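Local coordinates for extrinsic protein in photosystem II (Chaetoceros gracilis, PDB 4K7B) that probably binds to photosystem II as an extrinsic subunit and helps support oxygen evolution in this marine centric diatom, at residues N40-F45 with E66-I71; G48-N53 with A88-R93. One frame throughout, in Å; residues are numbered along the deposited sequence.

Contact 1 of 2, residues N40-F45 with E66-I71. With SO4 (sulfate ion), chain C.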
loop_
_atom_site.group_PDB
_atom_site.type_symbol
_atom_site.label_atom_id
_atom_site.label_comp_id
_atom_site.label_asym_id
_atom_site.label_seq_id
_atom_site.Cartn_x
_atom_site.Cartn_y
_atom_site.Cartn_z
ATOM N N ASN A 40 3.839 -2.863 -8.906
ATOM C CA ASN A 40 5.071 -2.107 -9.082
ATOM C C ASN A 40 5.341 -1.126 -7.947
ATOM O O ASN A 40 6.497 -0.861 -7.626
ATOM C CB ASN A 40 5.115 -1.401 -10.436
ATOM C CG ASN A 40 5.273 -2.376 -11.586
ATOM O OD1 ASN A 40 5.651 -3.527 -11.383
ATOM N ND2 ASN A 40 4.977 -1.926 -12.794
ATOM N N ALA A 41 4.283 -0.599 -7.334
ATOM C CA ALA A 41 4.458 0.305 -6.202
ATOM C C ALA A 41 5.028 -0.483 -5.044
ATOM O O ALA A 41 5.899 0.024 -4.317
ATOM C CB ALA A 41 3.145 0.962 -5.806
ATOM N N PHE A 42 4.558 -1.715 -4.866
ATOM C CA PHE A 42 5.189 -2.539 -3.814
ATOM C C PHE A 42 6.671 -2.817 -4.098
ATOM O O PHE A 42 7.537 -2.656 -3.206
ATOM C CB PHE A 42 4.448 -3.868 -3.631
ATOM C CG PHE A 42 3.094 -3.712 -3.016
ATOM C CD1 PHE A 42 2.955 -3.616 -1.639
ATOM C CD2 PHE A 42 1.963 -3.619 -3.815
ATOM C CE1 PHE A 42 1.714 -3.451 -1.066
ATOM C CE2 PHE A 42 0.719 -3.460 -3.248
ATOM C CZ PHE A 42 0.593 -3.371 -1.868
ATOM N N ILE A 43 6.962 -3.235 -5.325
ATOM C CA ILE A 43 8.346 -3.549 -5.691
ATOM C C ILE A 43 9.270 -2.345 -5.473
ATOM O O ILE A 43 10.340 -2.456 -4.856
ATOM C CB ILE A 43 8.445 -3.991 -7.149
ATOM C CG1 ILE A 43 7.652 -5.280 -7.362
ATOM C CG2 ILE A 43 9.897 -4.198 -7.539
ATOM C CD1 ILE A 43 7.488 -5.655 -8.839
ATOM N N LEU A 44 8.834 -1.191 -5.971
ATOM C CA LEU A 44 9.677 -0.005 -5.989
ATOM C C LEU A 44 9.739 0.693 -4.628
ATOM O O LEU A 44 10.745 1.330 -4.303
ATOM C CB LEU A 44 9.221 0.942 -7.096
ATOM C CG LEU A 44 9.404 0.323 -8.482
ATOM C CD1 LEU A 44 8.761 1.188 -9.552
ATOM C CD2 LEU A 44 10.869 0.070 -8.774
ATOM N N PHE A 45 8.689 0.556 -3.818
ATOM C CA PHE A 45 8.801 0.960 -2.422
ATOM C C PHE A 45 9.835 0.097 -1.735
ATOM O O PHE A 45 10.724 0.583 -1.063
ATOM C CB PHE A 45 7.487 0.845 -1.646
ATOM C CG PHE A 45 7.620 1.281 -0.205
ATOM C CD1 PHE A 45 7.397 2.605 0.156
ATOM C CD2 PHE A 45 8.018 0.376 0.782
ATOM C CE1 PHE A 45 7.543 3.022 1.467
ATOM C CE2 PHE A 45 8.168 0.780 2.091
ATOM C CZ PHE A 45 7.939 2.115 2.448
ATOM N N GLU A 66 2.685 -11.813 1.708
ATOM C CA GLU A 66 1.534 -12.120 2.554
ATOM C C GLU A 66 0.255 -11.458 2.040
ATOM O O GLU A 66 -0.826 -12.096 2.009
ATOM C CB GLU A 66 1.799 -11.696 3.999
ATOM C CG GLU A 66 0.858 -12.337 4.992
ATOM C CD GLU A 66 1.081 -13.832 5.112
ATOM O OE1 GLU A 66 0.112 -14.561 5.411
ATOM O OE2 GLU A 66 2.228 -14.277 4.902
ATOM N N ILE A 67 0.362 -10.183 1.646
ATOM C CA ILE A 67 -0.787 -9.527 1.015
ATOM C C ILE A 67 -1.293 -10.331 -0.183
ATOM O O ILE A 67 -2.502 -10.572 -0.324
ATOM C CB ILE A 67 -0.456 -8.093 0.567
ATOM C CG1 ILE A 67 -0.182 -7.220 1.783
ATOM C CG2 ILE A 67 -1.594 -7.508 -0.282
ATOM C CD1 ILE A 67 0.421 -5.889 1.415
ATOM N N PHE A 68 -0.375 -10.748 -1.051
ATOM C CA PHE A 68 -0.833 -11.474 -2.241
ATOM C C PHE A 68 -1.347 -12.913 -1.991
ATOM O O PHE A 68 -2.224 -13.394 -2.714
ATOM C CB PHE A 68 0.186 -11.339 -3.381
ATOM C CG PHE A 68 0.143 -9.986 -4.045
ATOM C CD1 PHE A 68 -0.444 -9.839 -5.290
ATOM C CD2 PHE A 68 0.626 -8.858 -3.394
ATOM C CE1 PHE A 68 -0.518 -8.602 -5.895
ATOM C CE2 PHE A 68 0.553 -7.611 -3.993
ATOM C CZ PHE A 68 -0.022 -7.487 -5.249
ATOM N N LYS A 69 -0.851 -13.557 -0.933
ATOM C CA LYS A 69 -1.354 -14.866 -0.493
ATOM C C LYS A 69 -2.794 -14.695 -0.028
ATOM O O LYS A 69 -3.693 -15.500 -0.362
ATOM C CB LYS A 69 -0.487 -15.393 0.657
ATOM C CG LYS A 69 -0.898 -16.746 1.221
ATOM C CD LYS A 69 0.099 -17.193 2.285
ATOM C CE LYS A 69 -0.168 -18.611 2.764
ATOM N NZ LYS A 69 0.882 -19.062 3.721
ATOM N N ALA A 70 -3.021 -13.622 0.726
ATOM C CA ALA A 70 -4.375 -13.323 1.177
ATOM C C ALA A 70 -5.308 -13.009 0.019
ATOM O O ALA A 70 -6.463 -13.443 0.014
ATOM C CB ALA A 70 -4.369 -12.190 2.183
ATOM N N ILE A 71 -4.815 -12.248 -0.958
ATOM C CA ILE A 71 -5.597 -11.974 -2.154
ATOM C C ILE A 71 -5.996 -13.267 -2.843
ATOM O O ILE A 71 -7.152 -13.442 -3.231
ATOM C CB ILE A 71 -4.825 -11.084 -3.141
ATOM C CG1 ILE A 71 -4.763 -9.654 -2.606
ATOM C CG2 ILE A 71 -5.490 -11.120 -4.528
ATOM C CD1 ILE A 71 -3.876 -8.749 -3.427
HETATM S S SO4 C . 3.688 1.640 -12.969
HETATM O O1 SO4 C . 4.288 2.810 -12.314
HETATM O O2 SO4 C . 2.638 2.071 -13.891
HETATM O O3 SO4 C . 4.738 0.938 -13.710
HETATM O O4 SO4 C . 3.095 0.734 -11.981
#
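F42 and F68 meet as a T-shaped pair: the edge of the F68 ring, led by CE2, comes over one face of F42. The ring planes stand at 88°, very nearly perpendicular, and the centroids are 5.9 Å apart, with F42 CE2 and F68 CE2 approaching to 4.2 Å. The other half of the grip is tighter. From I67, the terminal methyl CD1 reaches F42 CE1 at 3.7 Å and CZ at 4.1 Å, and it arrives obliquely. The F42 side chain sets CG beside its backbone N, opposite the carbonyl carbon (chi1 -70°), which carries the ring across toward helix 54-73. F68 is steadied from within its own helix, where I71 CD1 lies 4.0 Å above the centre of one ring face.

Both segments are helical throughout, 40-45 near the start of helix 39-49 and 66-71 near the end of 54-73. The nearest CA atoms, those of F42 and I67, are still 10.4 Å apart, so the long side chains bridge the two helices without close backbone packing. This is interior packing in a small all-helical protein of the PsbQ-like clan. Y86 of helix 76-89 packs on both F42 and I67, and L23 and I35 also touch F42.

Away from this apolar patch the helix carrying F42 turns a polar residue outward. N40 is exposed, and its ND2 donates to O3 of a sulfate, probably left by the crystallisation liquor, at 3.0 Å with an N-H...O angle of 155°. A second bond from ND2 to sulfate O4 is weak. R19 of helix 6-21 holds the same anion through NH2, and F68 itself is only partly buried.

Contact 2 of 2, residues G48-N53 with A88-R93. With SO4 (sulfate ion), chain B.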
loop_
_atom_site.group_PDB
_atom_site.type_symbol
_atom_site.label_atom_id
_atom_site.label_comp_id
_atom_site.label_asym_id
_atom_site.label_seq_id
_atom_site.Cartn_x
_atom_site.Cartn_y
_atom_site.Cartn_z
ATOM N N GLY A 48 13.379 0.903 -3.209
ATOM C CA GLY A 48 13.788 2.302 -3.108
ATOM C C GLY A 48 13.852 2.844 -1.700
ATOM O O GLY A 48 14.703 3.677 -1.375
ATOM N N ALA A 49 12.939 2.389 -0.848
ATOM C CA ALA A 49 12.958 2.775 0.560
ATOM C C ALA A 49 14.083 2.087 1.323
ATOM O O ALA A 49 14.566 2.618 2.328
ATOM C CB ALA A 49 11.613 2.470 1.230
ATOM N N TYR A 50 14.472 0.902 0.858
ATOM C CA TYR A 50 15.494 0.101 1.515
ATOM C C TYR A 50 16.632 -0.301 0.578
ATOM O O TYR A 50 16.822 -1.489 0.301
ATOM C CB TYR A 50 14.863 -1.159 2.140
ATOM C CG TYR A 50 13.689 -0.837 3.027
ATOM C CD1 TYR A 50 13.830 0.031 4.108
ATOM C CD2 TYR A 50 12.430 -1.366 2.774
ATOM C CE1 TYR A 50 12.757 0.343 4.917
ATOM C CE2 TYR A 50 11.352 -1.057 3.583
ATOM C CZ TYR A 50 11.522 -0.190 4.651
ATOM O OH TYR A 50 10.458 0.125 5.467
ATOM N N PRO A 51 17.407 0.684 0.095
ATOM C CA PRO A 51 18.496 0.405 -0.844
ATOM C C PRO A 51 19.644 -0.401 -0.242
ATOM O O PRO A 51 20.367 -1.077 -0.977
ATOM C CB PRO A 51 18.992 1.807 -1.214
ATOM C CG PRO A 51 18.613 2.658 -0.041
ATOM C CD PRO A 51 17.268 2.130 0.346
ATOM N N THR A 52 19.812 -0.344 1.074
ATOM C CA THR A 52 20.987 -0.934 1.697
ATOM C C THR A 52 20.630 -1.924 2.797
ATOM O O THR A 52 21.334 -2.914 2.997
ATOM C CB THR A 52 21.890 0.166 2.302
ATOM O OG1 THR A 52 22.141 1.165 1.308
ATOM C CG2 THR A 52 23.218 -0.416 2.786
ATOM N N ASN A 53 19.554 -1.641 3.527
ATOM C CA ASN A 53 19.142 -2.482 4.650
ATOM C C ASN A 53 18.440 -3.738 4.155
ATOM O O ASN A 53 17.239 -3.723 3.897
ATOM C CB ASN A 53 18.214 -1.699 5.579
ATOM C CG ASN A 53 17.951 -2.402 6.892
ATOM O OD1 ASN A 53 18.046 -3.622 6.996
ATOM N ND2 ASN A 53 17.612 -1.626 7.912
ATOM N N ALA A 88 2.080 -0.583 8.567
ATOM C CA ALA A 88 2.581 -0.255 9.899
ATOM C C ALA A 88 4.068 -0.575 10.015
ATOM O O ALA A 88 4.840 0.218 10.559
ATOM C CB ALA A 88 1.795 -1.001 10.957
ATOM N N ALA A 89 4.471 -1.725 9.484
ATOM C CA ALA A 89 5.857 -2.165 9.618
ATOM C C ALA A 89 6.809 -1.287 8.821
ATOM O O ALA A 89 7.994 -1.195 9.134
ATOM C CB ALA A 89 5.996 -3.622 9.187
ATOM N N ASN A 90 6.288 -0.643 7.788
ATOM C CA ASN A 90 7.131 0.143 6.902
ATOM C C ASN A 90 6.955 1.652 7.027
ATOM O O ASN A 90 7.488 2.415 6.221
ATOM C CB ASN A 90 6.948 -0.334 5.467
ATOM C CG ASN A 90 7.526 -1.711 5.271
ATOM O OD1 ASN A 90 8.740 -1.872 5.249
ATOM N ND2 ASN A 90 6.665 -2.717 5.211
ATOM N N GLU A 91 6.214 2.059 8.057
ATOM C CA GLU A 91 5.975 3.472 8.347
ATOM C C GLU A 91 5.338 4.188 7.170
ATOM O O GLU A 91 5.649 5.351 6.889
ATOM C CB GLU A 91 7.261 4.187 8.792
ATOM C CG GLU A 91 7.786 3.722 10.135
ATOM C CD GLU A 91 8.645 4.781 10.804
ATOM O OE1 GLU A 91 9.401 5.476 10.089
ATOM O OE2 GLU A 91 8.553 4.928 12.041
ATOM N N ILE A 92 4.458 3.483 6.467
ATOM C CA ILE A 92 3.663 4.127 5.434
ATOM C C ILE A 92 2.391 4.588 6.103
ATOM O O ILE A 92 1.635 3.780 6.640
ATOM C CB ILE A 92 3.313 3.169 4.285
ATOM C CG1 ILE A 92 4.584 2.576 3.671
ATOM C CG2 ILE A 92 2.499 3.903 3.230
ATOM C CD1 ILE A 92 4.305 1.454 2.674
ATOM N N ARG A 93 2.170 5.899 6.102
ATOM C CA ARG A 93 1.041 6.458 6.812
ATOM C C ARG A 93 -0.198 6.478 5.930
ATOM O O ARG A 93 -0.098 6.661 4.725
ATOM C CB ARG A 93 1.395 7.857 7.319
ATOM C CG ARG A 93 2.555 7.806 8.315
ATOM C CD ARG A 93 2.973 9.171 8.820
ATOM N NE ARG A 93 3.846 9.037 9.982
ATOM C CZ ARG A 93 5.160 8.839 9.916
ATOM N NH1 ARG A 93 5.763 8.761 8.737
ATOM N NH2 ARG A 93 5.873 8.720 11.029
HETATM S S SO4 B . 18.011 1.662 4.103
HETATM O O1 SO4 B . 19.353 2.034 3.668
HETATM O O2 SO4 B . 17.025 2.677 3.750
HETATM O O3 SO4 B . 17.702 0.410 3.459
HETATM O O4 SO4 B . 17.945 1.431 5.546
#
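Y50 reaches N90 through a single hydrogen bond, and the turn that follows it, P51 to N53, lies against a sulfate. Near the C-terminal end of helix 39-49, A49 lays its CB 4.1 Å over the centre of one face of the Y50 ring. From Y50 the phenol extends to the other segment, where OH donates to N90 OD1 over a short 2.6 Å. The donor lies in the carbonyl plane on a lone pair of OD1, with a C=O...O angle of 123°, although the ring and amide planes are turned 47° apart. N90 holds its CG beside its own backbone N (chi1 -69°), bringing OD1 to the hydroxyl while ND2 bonds to Y86 O and Q63 OE1; both ends of this buried amide are therefore used and its flip is fixed. Putting a phenylalanine at Y50 would probably leave N90 OD1 without its donor in a buried setting.

P51 then turns the chain, its CD 3.5 Å from sulfate O2. T52 and N53 point their backbone N-H groups at one oxygen, O3: T52 N at 3.3 Å and N53 N at 2.8 Å. That oxygen also lies in the plane of the Y50 ring, at its edge. The sulfate, probably from the crystallisation liquor, sits against the turn just ahead of helix 54-73, gripped by these two N-H groups; N53 is the N-cap of that helix, with OD1 bonded to K56 N.

Across the contact, helix 76-89 ends in a Schellman motif with E91 at C-prime. The Y50-N90 link thus ties the C-terminal ends of helices 39-49 and 76-89; helix 54-73 touches both residues, through K56 and K57 on Y50 and A60 on N90, and R13 of helix 6-21 bonds to N90 O.

In the fold
Both contacts are buried and both draw on helix 39-49, but contact 1 uses its N-terminal half and contact 2 its C-terminal end. Contact 1 lies deeper, its centre about 8 Å from the centre of the chain against about 11 Å, and joins helix 39-49 to 54-73 by apolar packing alone; contact 2 replaces this with polar chemistry where helices 39-49 and 76-89 stop. F45 connects the two, its ring touching I92, N90 and Y50, so the hydrophobic interior runs on into the hydrogen-bonded corner. Along the sequence the segments alternate, interlocking three successive helices. Each first segment also holds a sulfate: through N40, away from the aromatic patch, and through backbone N-H groups in contact 2.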